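PDB 2HPS: coelenterazine-binding protein with bound coelenterazine from Renilla muelleri, which binds the luciferin coelenterazine and makes it available to luciferase and oxygen only when calcium is bound. Local coordinates for residues A[21-24]-A[30-33]; A[106-111]-A[117-122]. All blocks are in the same frame, centred on the assembly; numbering follows the deposited sequence.

Interaction 1: residues A[21-24]-A[30-33]; sequences QRVD and FISR. With CTZ (c2-hydroxy-coelenterazine), chain B.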
loop_
_atom_site.group_PDB
_atom_site.type_symbol
_atom_site.label_atom_id
_atom_site.label_comp_id
_atom_site.label_asym_id
_atom_site.label_seq_id
_atom_site.Cartn_x
_atom_site.Cartn_y
_atom_site.Cartn_z
ATOM N N GLN A 21 8.763 -3.638 3.536
ATOM C CA GLN A 21 10.019 -3.657 2.815
ATOM C C GLN A 21 10.028 -2.601 1.718
ATOM O O GLN A 21 11.100 -2.125 1.338
ATOM C CB GLN A 21 10.364 -5.038 2.249
ATOM C CG GLN A 21 10.924 -5.946 3.315
ATOM C CD GLN A 21 11.924 -6.982 2.823
ATOM O OE1 GLN A 21 12.107 -7.207 1.622
ATOM N NE2 GLN A 21 12.573 -7.619 3.769
ATOM N N ARG A 22 8.841 -2.220 1.239
ATOM C CA ARG A 22 8.720 -1.144 0.260
ATOM C C ARG A 22 9.079 0.213 0.851
ATOM O O ARG A 22 9.452 1.131 0.112
ATOM C CB ARG A 22 7.311 -1.105 -0.360
ATOM C CG ARG A 22 6.963 -2.361 -1.166
ATOM C CD ARG A 22 7.956 -2.599 -2.302
ATOM N NE ARG A 22 8.185 -1.378 -3.081
ATOM C CZ ARG A 22 9.145 -1.237 -3.996
ATOM N NH1 ARG A 22 9.281 -0.084 -4.632
ATOM N NH2 ARG A 22 9.967 -2.247 -4.277
ATOM N N VAL A 23 8.988 0.332 2.172
ATOM C CA VAL A 23 9.349 1.566 2.852
ATOM C C VAL A 23 10.882 1.624 3.026
ATOM O O VAL A 23 11.480 2.699 3.095
ATOM C CB VAL A 23 8.577 1.705 4.194
ATOM C CG1 VAL A 23 8.861 3.068 4.870
ATOM C CG2 VAL A 23 7.068 1.545 3.974
ATOM N N ASP A 24 11.516 0.445 3.050
ATOM C CA ASP A 24 12.951 0.300 3.271
ATOM C C ASP A 24 13.758 0.584 1.998
ATOM O O ASP A 24 14.257 -0.327 1.328
ATOM C CB ASP A 24 13.261 -1.112 3.823
ATOM C CG ASP A 24 14.739 -1.318 4.107
ATOM O OD1 ASP A 24 15.478 -0.321 4.223
ATOM O OD2 ASP A 24 15.171 -2.478 4.198
ATOM N N PHE A 30 15.677 -1.574 8.002
ATOM C CA PHE A 30 15.108 -0.620 8.955
ATOM C C PHE A 30 14.373 0.502 8.245
ATOM O O PHE A 30 14.718 0.876 7.132
ATOM C CB PHE A 30 16.196 -0.048 9.871
ATOM C CG PHE A 30 16.738 -1.053 10.846
ATOM C CD1 PHE A 30 16.201 -1.158 12.125
ATOM C CD2 PHE A 30 17.767 -1.918 10.472
ATOM C CE1 PHE A 30 16.686 -2.097 13.030
ATOM C CE2 PHE A 30 18.264 -2.875 11.369
ATOM C CZ PHE A 30 17.721 -2.963 12.652
ATOM N N ILE A 31 13.354 1.032 8.910
ATOM C CA ILE A 31 12.558 2.128 8.343
ATOM C C ILE A 31 12.246 3.194 9.393
ATOM O O ILE A 31 12.316 2.946 10.605
ATOM C CB ILE A 31 11.244 1.628 7.699
ATOM C CG1 ILE A 31 10.366 0.864 8.708
ATOM C CG2 ILE A 31 11.547 0.781 6.442
ATOM C CD1 ILE A 31 8.937 0.593 8.197
ATOM N N SER A 32 11.872 4.374 8.915
ATOM C CA SER A 32 11.566 5.481 9.810
ATOM C C SER A 32 10.416 6.299 9.252
ATOM O O SER A 32 10.009 6.126 8.083
ATOM C CB SER A 32 12.781 6.398 9.914
ATOM O OG SER A 32 12.959 7.069 8.685
ATOM N N ARG A 33 9.942 7.228 10.084
ATOM C CA ARG A 33 8.871 8.155 9.712
ATOM C C ARG A 33 9.185 8.859 8.407
ATOM O O ARG A 33 8.341 8.903 7.502
ATOM C CB ARG A 33 8.699 9.170 10.835
ATOM C CG ARG A 33 7.440 10.009 10.807
ATOM C CD ARG A 33 7.299 10.804 12.097
ATOM N NE ARG A 33 6.064 11.581 12.117
ATOM C CZ ARG A 33 4.905 11.136 12.597
ATOM N NH1 ARG A 33 4.820 9.913 13.105
ATOM N NH2 ARG A 33 3.832 11.920 12.576
HETATM N N1 CTZ B . 2.728 0.810 -2.704
HETATM C C2 CTZ B . 3.893 1.438 -2.387
HETATM C C3 CTZ B . 4.903 0.595 -3.029
HETATM N N4 CTZ B . 4.340 -0.425 -3.672
HETATM C C5 CTZ B . 4.875 -1.438 -4.385
HETATM C C6 CTZ B . 4.017 -2.397 -4.931
HETATM N N7 CTZ B . 2.680 -2.314 -4.764
HETATM C C8 CTZ B . 2.114 -1.306 -4.065
HETATM C C9 CTZ B . 3.016 -0.297 -3.462
HETATM C C10 CTZ B . 4.048 2.689 -1.554
HETATM C C11 CTZ B . 3.541 2.355 -0.174
HETATM C C12 CTZ B . 2.375 2.959 0.294
HETATM C C13 CTZ B . 1.872 2.663 1.555
HETATM C C14 CTZ B . 2.565 1.747 2.352
HETATM C C15 CTZ B . 3.733 1.125 1.886
HETATM C C16 CTZ B . 4.226 1.430 0.615
HETATM O O17 CTZ B . 2.075 1.452 3.582
HETATM O O18 CTZ B . 6.181 0.780 -2.992
HETATM C C19 CTZ B . 4.588 -3.496 -5.742
HETATM C C20 CTZ B . 5.823 -4.070 -5.433
HETATM C C21 CTZ B . 6.336 -5.094 -6.226
HETATM C C22 CTZ B . 5.621 -5.541 -7.346
HETATM C C23 CTZ B . 4.400 -4.969 -7.673
HETATM C C24 CTZ B . 3.883 -3.942 -6.874
HETATM O O25 CTZ B . 6.151 -6.538 -8.105
HETATM C C26 CTZ B . 0.618 -1.191 -3.832
HETATM C C27 CTZ B . -0.007 -0.486 -5.008
HETATM C C28 CTZ B . -0.589 0.774 -4.875
HETATM C C29 CTZ B . -1.160 1.384 -5.992
HETATM C C30 CTZ B . -1.129 0.736 -7.236
HETATM C C31 CTZ B . -0.559 -0.531 -7.364
HETATM C C32 CTZ B . -0.001 -1.146 -6.241
#
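Val23 and Ile31 pack against each other across the loop of the first EF-hand, where residues 21-24 lead out of helix 6-21, while residues 30-33 form the short loop strand and enter helix 33-47. Apolar contact comes first. The two side chains cross at about a right angle, Val23 CB lying 3.8 Å from Ile31 CG2. That methyl, anti to the carbonyl carbon of Ile31, also reaches the backbone, with Ile31 CG2 3.4 Å from Asp24 N. With Ile31 CG1 between its own N and C (chi1 58°) and chi2 extended, Ile31 CD1 lies alongside Val23, 4.1 Å from Val23 CG1. Val78 and Ala81 of helix 78-91 touch the same isoleucine, and its backbone pairs with Ile76 in the neighbouring EF-hand strand.

Polar contacts stay mostly within the loop. Asp24 turns its carboxylate to the backbone of the turn, where OD1 takes the N-H of Asp28 and OD2 that of Gly29. This double grip holds the carboxylate beside the strand, although Asp24 OD1 and Phe30 O, 3.2 Å apart, are both acceptors and make no bond.

Two side chains of 21-24 also reach the ligand. Val23 faces Ile31 with CB and CG1, and the hydroxybenzyl ring of coelenterazine with CG2, 4.0 Å from CTZ C15. Arg22, salt-bridged through NH2 to Asp134, bends at chi2 and chi3, which sets NE at the rim of the ligand core, while C20 of the hydroxyphenyl ring lies over one guanidinium face. O18, the oxygen on C3 of the core, meets the guanidinium edge in plane: Arg22 NE donates to CTZ O18 at 2.9 Å, with an N-H...O angle of 166°.

Interaction 2: residues A[106-111]-A[117-122]; sequences IMYDCI and GYVSLP. With CTZ (c2-hydroxy-coelenterazine), chain B.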
loop_
_atom_site.group_PDB
_atom_site.type_symbol
_atom_site.label_atom_id
_atom_site.label_comp_id
_atom_site.label_asym_id
_atom_site.label_seq_id
_atom_site.Cartn_x
_atom_site.Cartn_y
_atom_site.Cartn_z
ATOM N N ILE A 106 -6.910 7.502 -1.421
ATOM C CA ILE A 106 -6.109 8.672 -1.816
ATOM C C ILE A 106 -5.161 8.303 -2.956
ATOM O O ILE A 106 -5.105 9.010 -3.976
ATOM C CB ILE A 106 -5.344 9.290 -0.622
ATOM C CG1 ILE A 106 -6.344 9.927 0.350
ATOM C CG2 ILE A 106 -4.268 10.310 -1.102
ATOM C CD1 ILE A 106 -5.681 10.582 1.553
HETATM N N MSE A 107 -4.450 7.179 -2.810
HETATM C CA MSE A 107 -3.570 6.713 -3.877
HETATM C C MSE A 107 -4.328 6.429 -5.159
HETATM O O MSE A 107 -3.877 6.804 -6.231
HETATM C CB MSE A 107 -2.764 5.499 -3.446
HETATM C CG MSE A 107 -1.903 5.818 -2.255
HETATM SE SE MSE A 107 -0.812 4.277 -1.729
HETATM C CE MSE A 107 0.003 4.095 -2.934
ATOM N N TYR A 108 -5.497 5.793 -5.053
ATOM C CA TYR A 108 -6.278 5.517 -6.259
ATOM C C TYR A 108 -6.621 6.814 -6.996
ATOM O O TYR A 108 -6.474 6.891 -8.230
ATOM C CB TYR A 108 -7.545 4.687 -5.960
ATOM C CG TYR A 108 -8.260 4.293 -7.239
ATOM C CD1 TYR A 108 -7.944 3.105 -7.892
ATOM C CD2 TYR A 108 -9.192 5.150 -7.832
ATOM C CE1 TYR A 108 -8.570 2.746 -9.092
ATOM C CE2 TYR A 108 -9.827 4.814 -9.035
ATOM C CZ TYR A 108 -9.515 3.609 -9.654
ATOM O OH TYR A 108 -10.115 3.254 -10.843
ATOM N N ASP A 109 -7.091 7.825 -6.260
ATOM C CA ASP A 109 -7.389 9.134 -6.865
ATOM C C ASP A 109 -6.180 9.692 -7.619
ATOM O O ASP A 109 -6.331 10.299 -8.679
ATOM C CB ASP A 109 -7.813 10.136 -5.806
ATOM C CG ASP A 109 -9.254 9.940 -5.355
ATOM O OD1 ASP A 109 -9.950 9.088 -5.948
ATOM O OD2 ASP A 109 -9.680 10.656 -4.430
ATOM N N CYS A 110 -4.982 9.504 -7.050
ATOM C CA CYS A 110 -3.749 9.986 -7.691
ATOM C C CYS A 110 -3.462 9.259 -9.011
ATOM O O CYS A 110 -2.962 9.868 -9.969
ATOM C CB CYS A 110 -2.572 9.880 -6.720
ATOM S SG CYS A 110 -2.697 11.012 -5.323
ATOM N N ILE A 111 -3.806 7.973 -9.087
ATOM C CA ILE A 111 -3.638 7.233 -10.349
ATOM C C ILE A 111 -4.665 7.687 -11.396
ATOM O O ILE A 111 -4.362 7.785 -12.600
ATOM C CB ILE A 111 -3.809 5.704 -10.144
ATOM C CG1 ILE A 111 -2.922 5.194 -8.996
ATOM C CG2 ILE A 111 -3.481 4.945 -11.434
ATOM C CD1 ILE A 111 -3.198 3.727 -8.611
ATOM N N GLY A 117 -13.096 7.097 -11.947
ATOM C CA GLY A 117 -13.268 5.824 -11.258
ATOM C C GLY A 117 -12.752 4.627 -12.048
ATOM O O GLY A 117 -13.153 3.489 -11.778
ATOM N N TYR A 118 -11.878 4.907 -13.019
ATOM C CA TYR A 118 -11.139 3.881 -13.783
ATOM C C TYR A 118 -9.685 4.274 -13.959
ATOM O O TYR A 118 -9.371 5.449 -14.109
ATOM C CB TYR A 118 -11.734 3.669 -15.179
ATOM C CG TYR A 118 -13.141 3.163 -15.143
ATOM C CD1 TYR A 118 -13.418 1.804 -14.987
ATOM C CD2 TYR A 118 -14.209 4.059 -15.233
ATOM C CE1 TYR A 118 -14.746 1.348 -14.933
ATOM C CE2 TYR A 118 -15.520 3.620 -15.182
ATOM C CZ TYR A 118 -15.782 2.271 -15.023
ATOM O OH TYR A 118 -17.102 1.868 -14.978
ATOM N N VAL A 119 -8.803 3.280 -13.959
ATOM C CA VAL A 119 -7.385 3.521 -14.249
ATOM C C VAL A 119 -6.882 2.542 -15.314
ATOM O O VAL A 119 -7.159 1.349 -15.251
ATOM C CB VAL A 119 -6.482 3.479 -12.956
ATOM C CG1 VAL A 119 -6.928 4.527 -11.929
ATOM C CG2 VAL A 119 -6.457 2.097 -12.307
ATOM N N SER A 120 -6.162 3.059 -16.304
ATOM C CA SER A 120 -5.602 2.236 -17.369
ATOM C C SER A 120 -4.203 1.758 -16.990
ATOM O O SER A 120 -3.610 2.231 -16.004
ATOM C CB SER A 120 -5.469 3.076 -18.641
ATOM O OG SER A 120 -4.489 4.101 -18.431
ATOM N N LEU A 121 -3.656 0.863 -17.817
ATOM C CA LEU A 121 -2.283 0.421 -17.611
ATOM C C LEU A 121 -1.272 1.583 -17.616
ATOM O O LEU A 121 -0.470 1.676 -16.683
ATOM C CB LEU A 121 -1.886 -0.698 -18.585
ATOM C CG LEU A 121 -0.416 -1.132 -18.559
ATOM C CD1 LEU A 121 -0.001 -1.707 -17.203
ATOM C CD2 LEU A 121 -0.198 -2.167 -19.685
ATOM N N PRO A 122 -1.267 2.442 -18.663
ATOM C CA PRO A 122 -0.322 3.566 -18.623
ATOM C C PRO A 122 -0.395 4.382 -17.324
ATOM O O PRO A 122 0.642 4.725 -16.751
ATOM C CB PRO A 122 -0.750 4.417 -19.823
ATOM C CG PRO A 122 -1.260 3.405 -20.797
ATOM C CD PRO A 122 -2.017 2.416 -19.942
HETATM N N1 CTZ B . 2.728 0.810 -2.704
HETATM C C2 CTZ B . 3.893 1.438 -2.387
HETATM C C3 CTZ B . 4.903 0.595 -3.029
HETATM N N4 CTZ B . 4.340 -0.425 -3.672
HETATM C C5 CTZ B . 4.875 -1.438 -4.385
HETATM C C6 CTZ B . 4.017 -2.397 -4.931
HETATM N N7 CTZ B . 2.680 -2.314 -4.764
HETATM C C8 CTZ B . 2.114 -1.306 -4.065
HETATM C C9 CTZ B . 3.016 -0.297 -3.462
HETATM C C10 CTZ B . 4.048 2.689 -1.554
HETATM C C11 CTZ B . 3.541 2.355 -0.174
HETATM C C12 CTZ B . 2.375 2.959 0.294
HETATM C C13 CTZ B . 1.872 2.663 1.555
HETATM C C14 CTZ B . 2.565 1.747 2.352
HETATM C C15 CTZ B . 3.733 1.125 1.886
HETATM C C16 CTZ B . 4.226 1.430 0.615
HETATM O O17 CTZ B . 2.075 1.452 3.582
HETATM O O18 CTZ B . 6.181 0.780 -2.992
HETATM C C19 CTZ B . 4.588 -3.496 -5.742
HETATM C C20 CTZ B . 5.823 -4.070 -5.433
HETATM C C21 CTZ B . 6.336 -5.094 -6.226
HETATM C C22 CTZ B . 5.621 -5.541 -7.346
HETATM C C23 CTZ B . 4.400 -4.969 -7.673
HETATM C C24 CTZ B . 3.883 -3.942 -6.874
HETATM O O25 CTZ B . 6.151 -6.538 -8.105
HETATM C C26 CTZ B . 0.618 -1.191 -3.832
HETATM C C27 CTZ B . -0.007 -0.486 -5.008
HETATM C C28 CTZ B . -0.589 0.774 -4.875
HETATM C C29 CTZ B . -1.160 1.384 -5.992
HETATM C C30 CTZ B . -1.129 0.736 -7.236
HETATM C C31 CTZ B . -0.559 -0.531 -7.364
HETATM C C32 CTZ B . -0.001 -1.146 -6.241
#
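Tyr108 reaches from helix 102-111 to the loop strand 118-120 of the third EF-hand, and its ring ends against Val119. From CB, with CG anti to the backbone N (chi1 -174°), the ring heads for the strand. Its near half, CG, CD1 and CD2, makes no close approach there; the touching begins farther out, with Tyr108 CE1 3.7 Å from Val119 CG1 and CE2 slightly more distant. Tyr108 CZ comes closest to that methyl, at 3.6 Å, by an oblique approach. At the tip, Tyr108 OH lies 3.2 Å from CA of Tyr118, probably a calcium ligand, though no metal is bound in this loop here; Gly117 O is equally near.

Val119 CG1 serves a second neighbour: Ile111 CG2 meets it at 3.5 Å, so one methyl fills the angle between tyrosine and isoleucine. Ile111 sends its other branch to the ligand, CD1 lying 3.9 Å from CTZ C30 of the benzyl ring, and Met107, a selenomethionine, brings SE 4.0 Å from CTZ C12.

No hydrogen bond links the two segments, so helix and strand meet through apolar contacts, while the buried phenol oxygen of Tyr108 has its bond to Ile155 O in the paired strand 154-156.

Interaction 1 comes first along the chain and interaction 2 follows some 70 residues later, with the chain's centre lying between them. Each joins the incoming helix side of an EF-hand to its own loop strand: the first hand for 21-24 with 30-33, the third for 106-111 with 117-122. Their centres are 24 Å apart and their nearest atoms about 9 Å. The strands belong to separate two-stranded antiparallel sheets, 30-32 with 75-77 and 118-120 with 154-156. What they share is coelenterazine, touched by both. The third hand probably binds calcium, though its loop holds no metal in this model; because Ile111 of helix 102-111 touches the ligand, ion binding could plausibly be felt there.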